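Local coordinates for protein malate dehydrogenase (Picrophilus torridus, PDB 4BGV) that probably catalyses the reversible NAD-dependent oxidation of (S)-malate to oxaloacetate, a step of the tricarboxylic acid cycle, at residues P203-K206 with I207-V211; F293-D296 with E297-W301. All blocks are in the same frame, centred on the assembly; numbering follows the deposited sequence.

Interaction 1 of 2, residues P203-K206 with I207-V211; sequences PREK and IDEIV
Arg204 folds over Asp208, one helical turn on: with chi2 at 61° and chi3 at 53° the chain doubles back, bringing CD to 3.2 Å from Asp208 OD1 and NH1 to the same oxygen. This salt bridge, Arg204 NH1 to Asp208 OD1 at 3.1 Å, lies in the guanidinium plane and uses the syn side of the carboxylate, although the two planes are 54° apart. NH2 of Arg204 pairs with Glu199, so the guanidinium bridges the helix and the preceding loop. Pro203 is the N-cap residue of helix 204-215, and its O receives Ile207 N at 3.1 Å. The tight side is carried by Ile207 and Ile210. Ile207, with CG1 3.6 Å from Pro203 O, is buried against Ile188, Ile198 and Leu202, while Ile210 packs on Phe157, Phe160 and Leu161 of helix 150-165 in the alpha/beta C-terminal domain. The solvent side is polar, and the Arg204 bridge belongs to it. There, in one of two deposited Glu209 conformers, Lys206 curls back until NZ sits 2.6 Å from Glu209 OE1, again on the syn side. In that conformer Glu209 OE2 also comes within 2.6 Å of Glu205 OE1, a doubtful approach; if real, one acid probably holds a proton.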
ATOM      1  N   PRO A 203       5.869  35.058  -0.244  1.00 17.69           N
ATOM      2  CA  PRO A 203       5.508  36.399  -0.721  1.00 18.78           C
ATOM      3  C   PRO A 203       4.339  36.302  -1.693  1.00 19.25           C
ATOM      4  O   PRO A 203       4.209  35.317  -2.418  1.00 16.86           O
ATOM      5  CB  PRO A 203       6.763  36.864  -1.462  1.00 23.67           C
ATOM      6  CG  PRO A 203       7.869  35.992  -0.952  1.00 21.86           C
ATOM      7  CD  PRO A 203       7.248  34.691  -0.598  1.00 16.59           C
ATOM      8  N   ARG A 204       3.481  37.314  -1.688  1.00 20.58           N
ATOM      9  CA  ARG A 204       2.324  37.346  -2.577  1.00 26.95           C
ATOM     10  C   ARG A 204       2.719  37.121  -4.039  1.00 21.67           C
ATOM     11  O   ARG A 204       2.032  36.405  -4.773  1.00 22.19           O
ATOM     12  CB  ARG A 204       1.577  38.672  -2.400  1.00 33.90           C
ATOM     13  CG  ARG A 204       0.646  39.067  -3.542  1.00 44.22           C
ATOM     14  CD  ARG A 204      -0.473  38.064  -3.777  1.00 49.76           C
ATOM     15  NE  ARG A 204      -1.235  37.754  -2.574  1.00 54.27           N
ATOM     16  CZ  ARG A 204      -2.309  36.971  -2.563  1.00 56.32           C
ATOM     17  NH1 ARG A 204      -2.740  36.428  -3.697  1.00 57.18           N
ATOM     18  NH2 ARG A 204      -2.954  36.736  -1.426  1.00 53.54           N
ATOM     19  N   GLU A 205       3.834  37.716  -4.447  1.00 20.97           N
ATOM     20  CA  GLU A 205       4.309  37.588  -5.820  1.00 23.10           C
ATOM     21  C   GLU A 205       4.512  36.123  -6.196  1.00 21.72           C
ATOM     22  O   GLU A 205       4.124  35.698  -7.289  1.00 19.70           O
ATOM     23  CB  GLU A 205       5.615  38.351  -6.016  1.00 33.85           C
ATOM     24  CG  GLU A 205       5.700  39.054  -7.350  1.00 49.82           C
ATOM     25  CD  GLU A 205       5.314  38.146  -8.504  1.00 61.82           C
ATOM     26  OE1 GLU A 205       6.128  37.275  -8.864  1.00 63.44           O
ATOM     27  OE2 GLU A 205       4.192  38.292  -9.039  1.00 68.27           O
ATOM     28  N   LYS A 206       5.115  35.360  -5.287  1.00 14.86           N
ATOM     29  CA  LYS A 206       5.361  33.943  -5.538  1.00 13.97           C
ATOM     30  C   LYS A 206       4.058  33.152  -5.575  1.00 12.90           C
ATOM     31  O   LYS A 206       3.903  32.227  -6.388  1.00 13.56           O
ATOM     32  CB  LYS A 206       6.314  33.358  -4.490  1.00 17.63           C
ATOM     33  CG  LYS A 206       6.654  31.900  -4.733  1.00 19.89           C
ATOM     34  CD  LYS A 206       7.250  31.682  -6.132  1.00 22.23           C
ATOM     35  CE  LYS A 206       8.582  32.405  -6.306  1.00 25.74           C
ATOM     36  NZ  LYS A 206       9.201  32.083  -7.640  1.00 27.19           N
ATOM     37  N   ILE A 207       3.122  33.503  -4.696  1.00 13.93           N
ATOM     38  CA  ILE A 207       1.824  32.829  -4.669  1.00 14.71           C
ATOM     39  C   ILE A 207       1.083  33.101  -5.979  1.00 17.48           C
ATOM     40  O   ILE A 207       0.489  32.196  -6.562  1.00 12.18           O
ATOM     41  CB  ILE A 207       0.975  33.262  -3.455  1.00 16.34           C
ATOM     42  CG1 ILE A 207       1.630  32.767  -2.152  1.00 15.47           C
ATOM     43  CG2 ILE A 207      -0.462  32.725  -3.554  1.00 17.94           C
ATOM     44  CD1 ILE A 207       1.030  33.390  -0.876  1.00 16.53           C
ATOM     45  N   ASP A 208       1.134  34.346  -6.454  1.00 14.99           N
ATOM     46  CA  ASP A 208       0.493  34.661  -7.726  1.00 16.66           C
ATOM     47  C   ASP A 208       1.105  33.852  -8.874  1.00 16.69           C
ATOM     48  O   ASP A 208       0.391  33.414  -9.778  1.00 14.91           O
ATOM     49  CB  ASP A 208       0.554  36.163  -8.021  1.00 19.24           C
ATOM     50  CG  ASP A 208      -0.332  36.967  -7.089  1.00 25.27           C
ATOM     51  OD1 ASP A 208      -1.175  36.355  -6.399  1.00 25.62           O
ATOM     52  OD2 ASP A 208      -0.198  38.205  -7.053  1.00 29.97           O
ATOM     53  N   GLU A 209       2.421  33.663  -8.844  1.00 13.60           N
ATOM     54  CA  GLU A 209       3.108  32.869  -9.863  0.50 14.74           C
ATOM     55  C   GLU A 209       2.605  31.433  -9.867  1.00 13.82           C
ATOM     56  O   GLU A 209       2.382  30.833 -10.921  1.00 14.44           O
ATOM     57  CB  GLU A 209       4.620  32.868  -9.615  0.50 14.84           C
ATOM     58  CG  GLU A 209       5.296  34.211  -9.807  0.50 16.92           C
ATOM     59  CD  GLU A 209       6.788  34.162  -9.498  0.50 26.28           C
ATOM     60  OE1 GLU A 209       7.280  33.089  -9.093  0.50 30.17           O
ATOM     61  OE2 GLU A 209       7.475  35.191  -9.663  0.50 29.46           O
ATOM     62  N   ILE A 210       2.434  30.888  -8.673  1.00 12.03           N
ATOM     63  CA  ILE A 210       2.008  29.508  -8.512  1.00 10.50           C
ATOM     64  C   ILE A 210       0.533  29.337  -8.907  1.00 12.54           C
ATOM     65  O   ILE A 210       0.157  28.336  -9.521  1.00  9.87           O
ATOM     66  CB  ILE A 210       2.295  29.025  -7.085  1.00 10.86           C
ATOM     67  CG1 ILE A 210       3.813  28.883  -6.898  1.00 14.50           C
ATOM     68  CG2 ILE A 210       1.571  27.698  -6.792  1.00  9.73           C
ATOM     69  CD1 ILE A 210       4.246  28.476  -5.492  1.00 17.08           C
ATOM     70  N   VAL A 211      -0.283  30.338  -8.582  1.00  9.78           N
ATOM     71  CA  VAL A 211      -1.673  30.350  -9.005  1.00  9.81           C
ATOM     72  C   VAL A 211      -1.791  30.339 -10.534  1.00 12.12           C
ATOM     73  O   VAL A 211      -2.563  29.571 -11.105  1.00 11.69           O
ATOM     74  CB  VAL A 211      -2.415  31.534  -8.386  1.00 14.42           C
ATOM     75  CG1 VAL A 211      -3.759  31.749  -9.063  1.00 14.70           C
ATOM     76  CG2 VAL A 211      -2.579  31.293  -6.869  1.00 16.55           C
TER

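Interaction 2 of 2, residues F293-D296 with E297-W301; sequences FNED and ELEAW
Phe293 lies over one face of the Trp301 indole, eight residues on, with CE2 3.7 Å from Trp301 CG and CZ displaced toward the rim. The phenyl and the five-membered ring are inclined at 40°, an oblique pairing. Trp301 swings its indole toward the phenyl with CG anti to the backbone N, and its NE1 is hydrogen-bonded to Tyr267 O. Ile177 touches both side chains, while Val185, Ile274 and Val276 pack against Trp301. At its other end Phe293 rests CB on Leu298 CB at 4.1 Å.

Asn294 and Glu297 form a capping box at the start of helix 295-321. Asn294 OD1 accepts Glu297 N at 2.9 Å, almost straight on its C=O, and Glu297 OE1 in return accepts Asn294 N at 2.9 Å, the N-H coming from above the carboxylate plane. With chi1 at 71°, the Asn294 amide sits between its own N and carbonyl carbon, where OD1 can meet the first turn. The amide and carboxylate stack, their planes 22° apart. Glu297 is buried, and OE2 makes a salt bridge to Arg189 of strand 184-193, so the cap is tied to the adjoining sheet.

Glu295, Asp296 and Glu299 gather acidic groups on the outer side: Glu295 OE2 lies 2.8 Å from Glu299 OE2, in one of the two conformers deposited for each residue. A water donates to Asp296 O and, in the same Glu299 conformer, to Glu299 OE1 at 3.1 Å. Arg189 and the helix N terminus would both favour a charged Glu297, whereas the outer carboxylates may have raised pKa values, though this is doubtful, since it depends on the conformers of Glu295 and Glu299.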
ATOM      1  N   PHE A 293     -17.768  33.955   0.298  1.00 15.44           N
ATOM      2  CA  PHE A 293     -16.766  34.552  -0.582  1.00 15.22           C
ATOM      3  C   PHE A 293     -16.326  35.912  -0.048  1.00 15.29           C
ATOM      4  O   PHE A 293     -17.160  36.712   0.378  1.00 18.95           O
ATOM      5  CB  PHE A 293     -17.339  34.780  -1.997  1.00 16.08           C
ATOM      6  CG  PHE A 293     -17.728  33.518  -2.734  1.00 19.43           C
ATOM      7  CD1 PHE A 293     -18.942  32.892  -2.486  1.00 23.13           C
ATOM      8  CD2 PHE A 293     -16.893  32.976  -3.698  1.00 17.46           C
ATOM      9  CE1 PHE A 293     -19.299  31.736  -3.183  1.00 22.07           C
ATOM     10  CE2 PHE A 293     -17.249  31.828  -4.401  1.00 14.38           C
ATOM     11  CZ  PHE A 293     -18.450  31.211  -4.142  1.00 18.97           C
ATOM     12  N   ASN A 294     -15.028  36.194  -0.091  1.00 15.29           N
ATOM     13  CA  ASN A 294     -14.589  37.579   0.067  1.00 16.21           C
ATOM     14  C   ASN A 294     -14.766  38.314  -1.271  1.00 15.67           C
ATOM     15  O   ASN A 294     -15.133  37.700  -2.270  1.00 15.14           O
ATOM     16  CB  ASN A 294     -13.161  37.688   0.659  1.00 15.82           C
ATOM     17  CG  ASN A 294     -12.058  37.259  -0.308  1.00 21.68           C
ATOM     18  OD1 ASN A 294     -12.268  37.156  -1.520  1.00 23.56           O
ATOM     19  ND2 ASN A 294     -10.851  37.031   0.235  1.00 17.86           N
ATOM     20  N   GLU A 295     -14.506  39.608  -1.302  1.00 16.53           N
ATOM     21  CA  GLU A 295     -14.787  40.386  -2.506  0.50 16.89           C
ATOM     22  C   GLU A 295     -13.980  39.945  -3.730  1.00 17.73           C
ATOM     23  O   GLU A 295     -14.513  39.885  -4.846  1.00 18.26           O
ATOM     24  CB  GLU A 295     -14.625  41.888  -2.237  0.50 20.42           C
ATOM     25  CG  GLU A 295     -14.415  42.752  -3.480  0.50 24.83           C
ATOM     26  CD  GLU A 295     -15.554  42.671  -4.487  0.50 26.49           C
ATOM     27  OE1 GLU A 295     -16.644  42.168  -4.140  0.50 29.81           O
ATOM     28  OE2 GLU A 295     -15.354  43.118  -5.637  0.50 23.29           O
ATOM     29  N   ASP A 296     -12.705  39.624  -3.537  1.00 16.52           N
ATOM     30  CA  ASP A 296     -11.878  39.174  -4.663  1.00 20.22           C
ATOM     31  C   ASP A 296     -12.391  37.849  -5.227  1.00 17.38           C
ATOM     32  O   ASP A 296     -12.519  37.678  -6.444  1.00 16.00           O
ATOM     33  CB  ASP A 296     -10.414  39.022  -4.248  1.00 24.16           C
ATOM     34  CG  ASP A 296      -9.673  40.335  -4.239  1.00 38.62           C
ATOM     35  OD1 ASP A 296     -10.160  41.293  -4.878  1.00 42.38           O
ATOM     36  OD2 ASP A 296      -8.598  40.408  -3.601  1.00 44.13           O
ATOM     37  N   GLU A 297     -12.707  36.922  -4.330  1.00 14.76           N
ATOM     38  CA  GLU A 297     -13.174  35.605  -4.734  1.00 13.91           C
ATOM     39  C   GLU A 297     -14.528  35.698  -5.423  1.00 13.87           C
ATOM     40  O   GLU A 297     -14.787  34.992  -6.395  1.00 13.76           O
ATOM     41  CB  GLU A 297     -13.251  34.675  -3.524  1.00 14.48           C
ATOM     42  CG  GLU A 297     -11.895  34.423  -2.875  1.00 15.80           C
ATOM     43  CD  GLU A 297     -11.988  34.071  -1.393  1.00 18.76           C
ATOM     44  OE1 GLU A 297     -13.110  34.081  -0.832  1.00 18.93           O
ATOM     45  OE2 GLU A 297     -10.926  33.820  -0.782  1.00 15.73           O
ATOM     46  N   LEU A 298     -15.375  36.598  -4.927  1.00 14.35           N
ATOM     47  CA  LEU A 298     -16.700  36.811  -5.488  1.00 17.01           C
ATOM     48  C   LEU A 298     -16.620  37.290  -6.935  1.00 19.11           C
ATOM     49  O   LEU A 298     -17.336  36.779  -7.802  1.00 14.79           O
ATOM     50  CB  LEU A 298     -17.471  37.853  -4.664  1.00 15.17           C
ATOM     51  CG  LEU A 298     -18.893  38.101  -5.176  1.00 23.61           C
ATOM     52  CD1 LEU A 298     -19.746  36.844  -5.038  1.00 24.17           C
ATOM     53  CD2 LEU A 298     -19.524  39.293  -4.462  1.00 24.97           C
ATOM     54  N   GLU A 299     -15.762  38.272  -7.199  1.00 18.96           N
ATOM     55  CA  GLU A 299     -15.533  38.804  -8.547  0.50 20.60           C
ATOM     56  C   GLU A 299     -15.096  37.700  -9.494  1.00 17.20           C
ATOM     57  O   GLU A 299     -15.571  37.565 -10.618  1.00 21.23           O
ATOM     58  CB  GLU A 299     -14.411  39.848  -8.517  0.50 20.46           C
ATOM     59  CG  GLU A 299     -14.746  41.145  -7.827  0.50 21.79           C
ATOM     60  CD  GLU A 299     -13.548  42.087  -7.726  0.50 29.01           C
ATOM     61  OE1 GLU A 299     -12.422  41.612  -7.466  0.50 30.79           O
ATOM     62  OE2 GLU A 299     -13.736  43.306  -7.898  0.50 30.54           O
ATOM     63  N   ALA A 300     -14.119  36.938  -9.022  1.00 19.05           N
ATOM     64  CA  ALA A 300     -13.577  35.838  -9.814  1.00 18.83           C
ATOM     65  C   ALA A 300     -14.646  34.778 -10.058  1.00 20.83           C
ATOM     66  O   ALA A 300     -14.741  34.221 -11.152  1.00 18.69           O
ATOM     67  CB  ALA A 300     -12.373  35.229  -9.122  1.00 18.28           C
ATOM     68  N   TRP A 301     -15.450  34.496  -9.035  1.00 16.29           N
ATOM     69  CA  TRP A 301     -16.526  33.525  -9.180  1.00 16.06           C
ATOM     70  C   TRP A 301     -17.548  33.949 -10.234  1.00 16.27           C
ATOM     71  O   TRP A 301     -17.974  33.137 -11.060  1.00 17.29           O
ATOM     72  CB  TRP A 301     -17.216  33.265  -7.840  1.00 13.03           C
ATOM     73  CG  TRP A 301     -18.284  32.200  -7.925  1.00 13.88           C
ATOM     74  CD1 TRP A 301     -19.634  32.386  -7.883  1.00 13.74           C
ATOM     75  CD2 TRP A 301     -18.078  30.789  -8.074  1.00 14.96           C
ATOM     76  NE1 TRP A 301     -20.284  31.174  -7.984  1.00 13.42           N
ATOM     77  CE2 TRP A 301     -19.349  30.182  -8.118  1.00 15.86           C
ATOM     78  CE3 TRP A 301     -16.942  29.981  -8.193  1.00 13.32           C
ATOM     79  CZ2 TRP A 301     -19.518  28.808  -8.262  1.00 11.14           C
ATOM     80  CZ3 TRP A 301     -17.112  28.611  -8.329  1.00 13.88           C
ATOM     81  CH2 TRP A 301     -18.394  28.039  -8.367  1.00 12.90           C
TER
HETATM   82  O   HOH W   1     -11.045  38.949  -8.419  1.00 31.21           O

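How the interactions relate
Following the chain from the N terminus, interaction 1 comes first, opening helix 204-215 after strand 196-197 and its loop; interaction 2 follows much later, opening the C-terminal helix 295-321 after strand 284-288. Each is a local contact of one continuous run, closing only the first turns of its helix, so the two stand in series, neither nested nor crossed. Their centres are about 18 Å apart and their nearest atoms about 7 Å, without touching. Strand 184-193 is common ground: Pro186 and Ile188 meet 203-211, while Val185, Phe187 and Arg189 meet 293-301. Interaction 1 adds helix 150-165 to this strand; interaction 2 adds strands 172-178 and 272-281.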